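Centromeric protein-C, isoform A (Drosophila melanogaster, PDB 6O2K) probably serves as an adaptor between chromatin and other proteins at the kinetochore, this chain being its dimeric C-terminal cupin domain. Local coordinates at residues 90-94 with 131-137; 15-19 with 42-46; 24-28 with 39-43; 80-86 with 116-121. Residues are numbered along the deposited sequence.

Interaction 1 (90-94 with 131-137); sequences QFGEF and IDKVSVL
The F94 ring (chi1 m) is covered on one face by L137, whose CD2 stands 4.0 Å from the centroid of the F94 ring, almost exactly on its normal: a CH-pi contact, with F94 CE2 3.8 Å from L137 CB. F69 meets the same ring edge-to-face. Around the F91-V136 pair the chains run antiparallel, with Q90 nearest L137 and G92 nearest S135. V136 N donates to F91 O at 2.9 Å, while V136 O accepts from both Q90 N (2.9 Å) and F91 N (3.0 Å). Two residues facing one make this a classic beta bulge, with Q90 in a helical conformation (-95/-32). Here the chain corners from one cupin sheet into the other. G92 follows at 94/-150, backbone angles at which a CB would be jammed against the preceding carbonyl O and clash with S135 OG. E93 N then gives S135 OG a weak hydrogen bond (3.4 Å), but that hydroxyl's stronger partner is N129. F91 (chi1 t) lies on the same sheet face as V136, with F91 CB 4.4 Å from V136 CB. At its ring edge, F91 CD1 is 3.6 Å from V134 O and F91 CE1 3.8 Å from K133 CE. Charged ends are satisfied elsewhere, E93 by R112 and K133 by D5 of the second subunit. Backbone hydrogen bonds thus set the register, and apolar side chains fill the corner.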
# COMPACT_ATOMS: atom_id res chain seq x y z
N GLN B 90 5.28 4.30 3.81
CA GLN B 90 5.23 3.05 4.56
C GLN B 90 6.02 3.11 5.85
O GLN B 90 5.65 2.43 6.83
CB GLN B 90 5.79 1.90 3.70
CG GLN B 90 5.02 1.68 2.43
CD GLN B 90 3.65 1.12 2.73
OE1 GLN B 90 3.53 0.03 3.28
NE2 GLN B 90 2.61 1.87 2.38
N PHE B 91 7.10 3.88 5.87
CA PHE B 91 7.87 4.03 7.10
C PHE B 91 8.70 5.30 6.97
O PHE B 91 9.25 5.58 5.91
CB PHE B 91 8.79 2.83 7.36
CG PHE B 91 9.50 2.88 8.68
CD1 PHE B 91 10.75 3.48 8.79
CD2 PHE B 91 8.92 2.35 9.83
CE1 PHE B 91 11.40 3.54 10.01
CE2 PHE B 91 9.57 2.39 11.05
CZ PHE B 91 10.81 2.99 11.15
N GLY B 92 8.77 6.06 8.06
CA GLY B 92 9.64 7.23 8.04
C GLY B 92 8.95 8.52 7.67
O GLY B 92 7.75 8.69 7.91
N GLU B 93 9.70 9.44 7.06
CA GLU B 93 9.22 10.78 6.75
C GLU B 93 9.87 11.25 5.46
O GLU B 93 11.07 10.98 5.23
CB GLU B 93 9.55 11.74 7.90
CG GLU B 93 8.86 13.11 7.87
CD GLU B 93 9.28 14.00 9.03
OE1 GLU B 93 9.77 13.46 10.05
OE2 GLU B 93 9.14 15.24 8.94
N PHE B 94 9.11 11.96 4.63
CA PHE B 94 9.61 12.41 3.34
C PHE B 94 9.23 13.86 3.11
O PHE B 94 8.17 14.32 3.54
CB PHE B 94 9.05 11.56 2.19
CG PHE B 94 9.64 10.18 2.10
CD1 PHE B 94 10.85 9.97 1.44
CD2 PHE B 94 8.99 9.08 2.66
CE1 PHE B 94 11.39 8.70 1.35
CE2 PHE B 94 9.53 7.81 2.57
CZ PHE B 94 10.74 7.61 1.92
N ILE B 131 14.68 12.19 7.39
CA ILE B 131 15.22 11.77 8.68
C ILE B 131 16.50 10.96 8.50
O ILE B 131 16.83 10.49 7.41
CB ILE B 131 14.20 10.97 9.50
CG1 ILE B 131 13.67 9.80 8.67
CG2 ILE B 131 13.08 11.87 9.97
CD1 ILE B 131 12.81 8.85 9.45
N ASP B 132 17.20 10.76 9.63
CA ASP B 132 18.49 10.08 9.68
C ASP B 132 18.33 8.56 9.82
O ASP B 132 19.17 7.89 10.43
CB ASP B 132 19.33 10.67 10.81
CG ASP B 132 20.76 10.14 10.84
OD1 ASP B 132 21.42 10.30 11.89
OD2 ASP B 132 21.23 9.59 9.82
N LYS B 133 17.25 8.01 9.27
CA LYS B 133 17.02 6.57 9.21
C LYS B 133 16.51 6.23 7.82
O LYS B 133 16.03 7.10 7.08
CB LYS B 133 16.00 6.11 10.25
CG LYS B 133 16.30 6.51 11.68
CD LYS B 133 15.05 6.41 12.55
CE LYS B 133 14.10 5.34 12.04
NZ LYS B 133 14.35 4.02 12.67
N VAL B 134 16.58 4.95 7.47
CA VAL B 134 16.01 4.51 6.21
C VAL B 134 14.50 4.74 6.24
O VAL B 134 13.82 4.35 7.20
CB VAL B 134 16.34 3.03 5.95
CG1 VAL B 134 15.53 2.51 4.78
CG2 VAL B 134 17.82 2.86 5.69
N SER B 135 13.98 5.39 5.20
CA SER B 135 12.54 5.55 5.05
C SER B 135 12.08 4.82 3.80
O SER B 135 12.87 4.57 2.88
CB SER B 135 12.12 7.03 4.97
OG SER B 135 12.48 7.75 6.13
N VAL B 136 10.80 4.48 3.76
CA VAL B 136 10.24 3.64 2.71
C VAL B 136 8.91 4.23 2.26
O VAL B 136 8.06 4.53 3.10
CB VAL B 136 10.03 2.20 3.19
CG1 VAL B 136 9.43 1.35 2.09
CG2 VAL B 136 11.35 1.60 3.68
N LEU B 137 8.73 4.36 0.95
CA LEU B 137 7.41 4.75 0.44
C LEU B 137 6.94 3.76 -0.61
O LEU B 137 7.73 3.10 -1.28
CB LEU B 137 7.39 6.18 -0.14
CG LEU B 137 8.18 6.58 -1.38
CD1 LEU B 137 7.52 6.10 -2.66
CD2 LEU B 137 8.31 8.09 -1.41

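Interaction 2 (15-19 with 42-46); sequences MQWLR and ELIFC
W17 and L18 leave helix 6-19 sideways, and the outer parts of their side chains meet the irregular 42-46 segment; no hydrogen bond joins the two, and the nearest CA atoms, those of L18 and F45, are 8.8 Å apart. The indole of W17 (chi1 t, chi2 79°) is the main bump. Its tip enters the hollow between L43 and F45, with W17 CH2 3.4 Å from L43 CB and 3.0 Å from L43 O, a carbonyl left without a polar partner. F45 (chi1 m) arches over one face of the indole, W17 CZ3 to F45 CE2 being 3.7 Å; the six-membered ring of W17 and the F45 ring are oblique, planes at 47° and centroids 5.3 Å apart. In this way the helix preceding the cupin domain's strands is packed against the chain just before strand 46-48. P26 lies against the opposite face of the indole. L18 (chi1 m, chi2 t) fills the adjoining space, its CD2 3.9 Å from F45 CZ at the ring edge, while R68 makes a cation-pi contact with F45 and hydrogen-bonds the carbonyls of W17 and L18.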
# COMPACT_ATOMS: atom_id res chain seq x y z
N MET B 15 8.23 -5.28 7.42
CA MET B 15 8.73 -3.90 7.45
C MET B 15 10.25 -3.87 7.64
O MET B 15 10.94 -3.02 7.04
CB MET B 15 8.03 -3.09 8.53
CG MET B 15 8.28 -1.58 8.46
SD MET B 15 7.93 -0.80 6.87
CE MET B 15 6.20 -1.19 6.63
N GLN B 16 10.79 -4.77 8.46
CA GLN B 16 12.24 -4.85 8.61
C GLN B 16 12.91 -5.20 7.28
O GLN B 16 13.98 -4.67 6.95
CB GLN B 16 12.60 -5.87 9.68
CG GLN B 16 12.26 -5.39 11.08
CD GLN B 16 13.43 -5.50 12.02
OE1 GLN B 16 13.99 -6.58 12.23
NE2 GLN B 16 13.83 -4.37 12.60
N TRP B 17 12.27 -6.07 6.50
CA TRP B 17 12.82 -6.40 5.19
C TRP B 17 12.75 -5.21 4.24
O TRP B 17 13.71 -4.94 3.49
CB TRP B 17 12.09 -7.60 4.60
CG TRP B 17 12.76 -8.14 3.39
CD1 TRP B 17 13.87 -8.93 3.34
CD2 TRP B 17 12.38 -7.89 2.04
NE1 TRP B 17 14.19 -9.20 2.04
CE2 TRP B 17 13.30 -8.57 1.22
CE3 TRP B 17 11.36 -7.15 1.44
CZ2 TRP B 17 13.22 -8.54 -0.17
CZ3 TRP B 17 11.28 -7.12 0.07
CH2 TRP B 17 12.21 -7.81 -0.72
N LEU B 18 11.63 -4.48 4.23
CA LEU B 18 11.53 -3.29 3.39
C LEU B 18 12.58 -2.26 3.79
O LEU B 18 13.19 -1.61 2.93
CB LEU B 18 10.13 -2.68 3.46
CG LEU B 18 9.01 -3.53 2.86
CD1 LEU B 18 7.61 -2.97 3.18
CD2 LEU B 18 9.21 -3.68 1.37
N ARG B 19 12.82 -2.11 5.09
CA ARG B 19 13.81 -1.15 5.57
C ARG B 19 15.24 -1.59 5.30
O ARG B 19 16.17 -0.79 5.47
CB ARG B 19 13.64 -0.91 7.08
CG ARG B 19 12.39 -0.11 7.46
CD ARG B 19 12.09 -0.28 8.95
NE ARG B 19 12.97 0.54 9.79
CZ ARG B 19 13.00 0.48 11.11
NH1 ARG B 19 12.21 -0.36 11.77
NH2 ARG B 19 13.83 1.27 11.79
N GLU B 42 8.44 -12.52 -3.06
CA GLU B 42 9.07 -12.45 -4.38
C GLU B 42 9.80 -11.14 -4.62
O GLU B 42 10.60 -11.06 -5.56
CB GLU B 42 7.99 -12.66 -5.46
CG GLU B 42 8.51 -12.97 -6.86
CD GLU B 42 7.41 -12.94 -7.92
OE1 GLU B 42 6.24 -12.68 -7.57
OE2 GLU B 42 7.71 -13.18 -9.11
N LEU B 43 9.57 -10.11 -3.80
CA LEU B 43 10.18 -8.81 -4.03
C LEU B 43 11.70 -8.90 -3.92
O LEU B 43 12.22 -9.61 -3.07
CB LEU B 43 9.68 -7.80 -3.00
CG LEU B 43 8.20 -7.43 -3.04
CD1 LEU B 43 7.85 -6.65 -1.79
CD2 LEU B 43 7.91 -6.61 -4.29
N ILE B 44 12.40 -8.16 -4.78
CA ILE B 44 13.85 -8.02 -4.68
C ILE B 44 14.21 -6.59 -5.05
O ILE B 44 13.73 -6.06 -6.06
CB ILE B 44 14.61 -9.03 -5.57
CG1 ILE B 44 14.43 -10.47 -5.05
CG2 ILE B 44 16.09 -8.69 -5.62
CD1 ILE B 44 15.03 -10.71 -3.67
N PHE B 45 15.02 -5.95 -4.21
CA PHE B 45 15.40 -4.56 -4.42
C PHE B 45 16.59 -4.47 -5.38
O PHE B 45 17.55 -5.24 -5.27
CB PHE B 45 15.76 -3.92 -3.07
CG PHE B 45 14.57 -3.49 -2.26
CD1 PHE B 45 13.97 -2.26 -2.48
CD2 PHE B 45 14.04 -4.32 -1.29
CE1 PHE B 45 12.88 -1.86 -1.74
CE2 PHE B 45 12.94 -3.92 -0.54
CZ PHE B 45 12.36 -2.69 -0.76
N CYS B 46 16.51 -3.53 -6.32
CA CYS B 46 17.58 -3.18 -7.24
C CYS B 46 17.90 -1.69 -7.07
O CYS B 46 16.99 -0.88 -6.90
CB CYS B 46 17.19 -3.48 -8.69
SG CYS B 46 15.88 -2.40 -9.38

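Interaction 3 (24-28 with 39-43); sequences APPSA and SANEL
Residues 24-28 are extended, with phi between -54° and -90° and psi from 123° to 177°, close to polyproline II around the two prolines. Residues 39-43 fold instead into a short 3-10 turn at 40-42, in which E42 N donates to S39 O and L43 N to A40 O, both at 3.1 Å; a weak bond from E42 N to S39 OG (3.4 Å) adds to it. The nearest CA atoms, those of P26 and N41, are 4.8 Å apart. This is an irregular pairing of the loop after helix 6-19 with the loop before strand 46-48, and it lies beside the second subunit of the cupin dimer: R112 of that subunit hydrogen-bonds A28 O, and D115 of that subunit accepts from A40 N. Between the segments a single hydrogen bond forms, from N41 ND2 to P26 O at 2.9 Å and 170°, for which N41 adopts chi1 t and chi2 -88°. The P26 ring packs on A40, with P26 CG 3.8 Å from A40 CB and 3.7 Å from A40 O. On the N41 amide rests the methyl of A28, whose CB is 3.6 Å from N41 CG.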
# COMPACT_ATOMS: atom_id res chain seq x y z
N ALA B 24 15.69 -11.80 6.87
CA ALA B 24 14.64 -12.79 6.63
C ALA B 24 13.61 -12.18 5.70
O ALA B 24 13.07 -11.12 6.00
CB ALA B 24 13.98 -13.21 7.94
N PRO B 25 13.32 -12.81 4.56
CA PRO B 25 12.30 -12.27 3.65
C PRO B 25 10.91 -12.50 4.20
O PRO B 25 10.71 -13.37 5.06
CB PRO B 25 12.53 -13.06 2.36
CG PRO B 25 13.07 -14.37 2.83
CD PRO B 25 13.94 -14.03 4.02
N PRO B 26 9.92 -11.74 3.73
CA PRO B 26 8.53 -12.03 4.11
C PRO B 26 8.20 -13.48 3.79
O PRO B 26 8.79 -14.10 2.91
CB PRO B 26 7.71 -11.06 3.25
CG PRO B 26 8.68 -10.04 2.75
CD PRO B 26 10.01 -10.72 2.68
N SER B 27 7.25 -14.03 4.54
CA SER B 27 6.91 -15.43 4.39
C SER B 27 6.26 -15.71 3.03
O SER B 27 5.53 -14.88 2.48
CB SER B 27 5.96 -15.86 5.51
OG SER B 27 4.95 -14.89 5.73
N ALA B 28 6.54 -16.88 2.48
CA ALA B 28 5.94 -17.25 1.21
C ALA B 28 4.61 -17.98 1.44
O ALA B 28 4.19 -18.23 2.57
CB ALA B 28 6.92 -18.10 0.39
N SER B 39 3.43 -12.06 -4.36
CA SER B 39 3.74 -12.17 -2.94
C SER B 39 4.89 -11.23 -2.58
O SER B 39 5.76 -10.95 -3.38
CB SER B 39 4.11 -13.61 -2.58
OG SER B 39 5.36 -13.96 -3.15
N ALA B 40 4.87 -10.75 -1.33
CA ALA B 40 5.99 -9.93 -0.87
C ALA B 40 7.28 -10.73 -0.83
O ALA B 40 8.38 -10.17 -0.98
CB ALA B 40 5.70 -9.35 0.52
N ASN B 41 7.18 -12.05 -0.65
CA ASN B 41 8.35 -12.92 -0.65
C ASN B 41 9.13 -12.83 -1.96
O ASN B 41 10.35 -13.02 -1.98
CB ASN B 41 7.89 -14.35 -0.37
CG ASN B 41 9.00 -15.36 -0.49
OD1 ASN B 41 9.28 -15.88 -1.58
ND2 ASN B 41 9.65 -15.65 0.63
N GLU B 42 8.44 -12.52 -3.06
CA GLU B 42 9.07 -12.45 -4.38
C GLU B 42 9.80 -11.14 -4.62
O GLU B 42 10.60 -11.06 -5.56
CB GLU B 42 7.99 -12.66 -5.46
CG GLU B 42 8.51 -12.97 -6.86
CD GLU B 42 7.41 -12.94 -7.92
OE1 GLU B 42 6.24 -12.68 -7.57
OE2 GLU B 42 7.71 -13.18 -9.11
N LEU B 43 9.57 -10.11 -3.80
CA LEU B 43 10.18 -8.81 -4.03
C LEU B 43 11.70 -8.90 -3.92
O LEU B 43 12.22 -9.61 -3.07
CB LEU B 43 9.68 -7.80 -3.00
CG LEU B 43 8.20 -7.43 -3.04
CD1 LEU B 43 7.85 -6.65 -1.79
CD2 LEU B 43 7.91 -6.61 -4.29

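Interaction 4 (80-86 with 116-121); sequences AKVHPLK and MIEIDR
Two backbone hydrogen bonds, I119 N to L85 O at 2.8 Å and L85 N to I119 O at 3.0 Å, make L85 and I119 a hydrogen-bonded antiparallel pair where 116-119 is the outermost strand that this chain contributes to one cupin sheet. K86 and E118 follow as a non-hydrogen-bonded pair, their side chains on the other face from L85 and I119. M116 and I117 pair in turn with an antiparallel strand of the second subunit, so this sheet continues through the dimer interface. Beyond the strand R121 (chi1 to chi3 all t) reaches over the turn before L85 and donates from NE to K81 O at 3.3 Å. E118 is hydrogen-bonded to the K59 backbone of the second subunit, and K86 NZ stays 4.4 Å from E118 OE2, beyond a salt bridge. On the apolar face L85 (chi1 and chi2 p) brings CD1 to 3.4 Å from I119 CG1, and A80 CB lies 4.1 Å from I119 CG2. M116 SD sits 4.0 Å from K86 CB.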
# COMPACT_ATOMS: atom_id res chain seq x y z
N ALA B 80 6.47 13.11 -14.25
CA ALA B 80 5.51 12.01 -14.41
C ALA B 80 5.01 12.07 -15.85
O ALA B 80 3.89 12.49 -16.14
CB ALA B 80 4.37 12.12 -13.40
N LYS B 81 5.87 11.61 -16.77
CA LYS B 81 5.67 11.86 -18.19
C LYS B 81 4.48 11.10 -18.76
O LYS B 81 3.74 11.63 -19.59
CB LYS B 81 6.96 11.51 -18.93
CG LYS B 81 7.03 11.88 -20.39
CD LYS B 81 8.40 11.50 -20.97
CE LYS B 81 8.32 11.19 -22.46
NZ LYS B 81 9.61 10.71 -23.05
N VAL B 82 4.29 9.84 -18.34
CA VAL B 82 3.28 8.95 -18.90
C VAL B 82 2.25 8.55 -17.85
O VAL B 82 1.04 8.68 -18.08
CB VAL B 82 3.93 7.69 -19.53
CG1 VAL B 82 2.84 6.72 -20.03
CG2 VAL B 82 4.87 8.07 -20.66
N HIS B 83 2.70 8.04 -16.70
CA HIS B 83 1.78 7.56 -15.68
C HIS B 83 1.74 8.49 -14.49
O HIS B 83 2.79 8.79 -13.91
CB HIS B 83 2.19 6.14 -15.23
CG HIS B 83 2.04 5.11 -16.29
ND1 HIS B 83 0.81 4.62 -16.67
CD2 HIS B 83 2.95 4.49 -17.08
CE1 HIS B 83 0.97 3.74 -17.64
NE2 HIS B 83 2.26 3.65 -17.91
N PRO B 84 0.56 8.96 -14.09
CA PRO B 84 0.44 9.61 -12.78
C PRO B 84 0.75 8.60 -11.70
O PRO B 84 0.74 7.39 -11.92
CB PRO B 84 -1.03 10.04 -12.71
CG PRO B 84 -1.61 9.77 -14.07
CD PRO B 84 -0.75 8.73 -14.72
N LEU B 85 1.05 9.09 -10.51
CA LEU B 85 1.32 8.14 -9.44
C LEU B 85 0.82 8.67 -8.11
O LEU B 85 0.47 9.84 -7.97
CB LEU B 85 2.81 7.78 -9.40
CG LEU B 85 3.89 8.83 -9.27
CD1 LEU B 85 3.95 9.21 -7.83
CD2 LEU B 85 5.21 8.18 -9.66
N LYS B 86 0.76 7.78 -7.13
CA LYS B 86 0.50 8.13 -5.74
C LYS B 86 1.68 7.65 -4.92
O LYS B 86 2.15 6.52 -5.10
CB LYS B 86 -0.80 7.48 -5.24
CG LYS B 86 -2.03 7.88 -6.04
CD LYS B 86 -3.32 7.31 -5.49
CE LYS B 86 -4.49 7.66 -6.44
NZ LYS B 86 -4.35 7.03 -7.78
N MET B 116 -0.30 10.25 1.99
CA MET B 116 -0.22 10.03 0.55
C MET B 116 -0.23 11.37 -0.20
O MET B 116 -0.85 12.35 0.24
CB MET B 116 -1.39 9.15 0.06
CG MET B 116 -1.31 8.77 -1.41
SD MET B 116 -2.32 9.92 -2.39
CE MET B 116 -3.92 9.46 -1.79
N ILE B 117 0.46 11.40 -1.34
CA ILE B 117 0.36 12.52 -2.26
C ILE B 117 0.08 11.98 -3.66
O ILE B 117 0.62 10.95 -4.07
CB ILE B 117 1.64 13.40 -2.24
CG1 ILE B 117 1.41 14.69 -3.04
CG2 ILE B 117 2.84 12.64 -2.79
CD1 ILE B 117 2.53 15.72 -2.87
N GLU B 118 -0.80 12.68 -4.39
CA GLU B 118 -1.16 12.37 -5.76
C GLU B 118 -0.30 13.24 -6.68
O GLU B 118 -0.29 14.47 -6.52
CB GLU B 118 -2.66 12.63 -5.97
CG GLU B 118 -3.32 11.89 -7.13
CD GLU B 118 -4.86 11.94 -7.05
OE1 GLU B 118 -5.42 12.67 -6.21
OE2 GLU B 118 -5.51 11.23 -7.84
N ILE B 119 0.42 12.61 -7.60
CA ILE B 119 1.28 13.27 -8.58
C ILE B 119 0.58 13.13 -9.93
O ILE B 119 0.50 12.03 -10.49
CB ILE B 119 2.67 12.63 -8.64
CG1 ILE B 119 3.29 12.49 -7.24
CG2 ILE B 119 3.61 13.40 -9.61
CD1 ILE B 119 3.86 13.75 -6.66
N ASP B 120 0.07 14.25 -10.46
CA ASP B 120 -0.63 14.21 -11.74
C ASP B 120 0.34 14.03 -12.91
O ASP B 120 1.54 14.29 -12.82
CB ASP B 120 -1.45 15.49 -11.95
CG ASP B 120 -2.42 15.74 -10.82
OD1 ASP B 120 -3.29 14.88 -10.59
OD2 ASP B 120 -2.29 16.78 -10.14
N ARG B 121 -0.22 13.59 -14.03
CA ARG B 121 0.57 13.47 -15.25
C ARG B 121 1.18 14.82 -15.61
O ARG B 121 0.50 15.85 -15.56
CB ARG B 121 -0.31 12.94 -16.38
CG ARG B 121 0.47 12.65 -17.66
CD ARG B 121 -0.35 11.83 -18.62
NE ARG B 121 0.45 11.37 -19.73
CZ ARG B 121 0.01 10.57 -20.70
NH1 ARG B 121 -1.25 10.15 -20.69
NH2 ARG B 121 0.83 10.20 -21.68

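Overall arrangement
From the N terminus, helix 6-19 leads into a long loop that interaction 2 closes by bringing 42-46 back to the helix end. Interaction 3 closes the shorter loop between 28 and 39, sharing E42 and L43; W17 of interaction 2 packs on its A24, P25 and P26. The later contacts cross: interaction 4 closes the chain between 86 and 116, tying strand 85-89 to 116-119, the sheet's last strand within this chain, and interaction 1 closes that between 94 and 131, joining the corner at 90 to 131-137. F91 and V134 pack on R19, linking interaction 1 to the helix. Interactions 1, 3 and 4 touch the second subunit; 2 and 4 lie on opposite sides of the chain's centre.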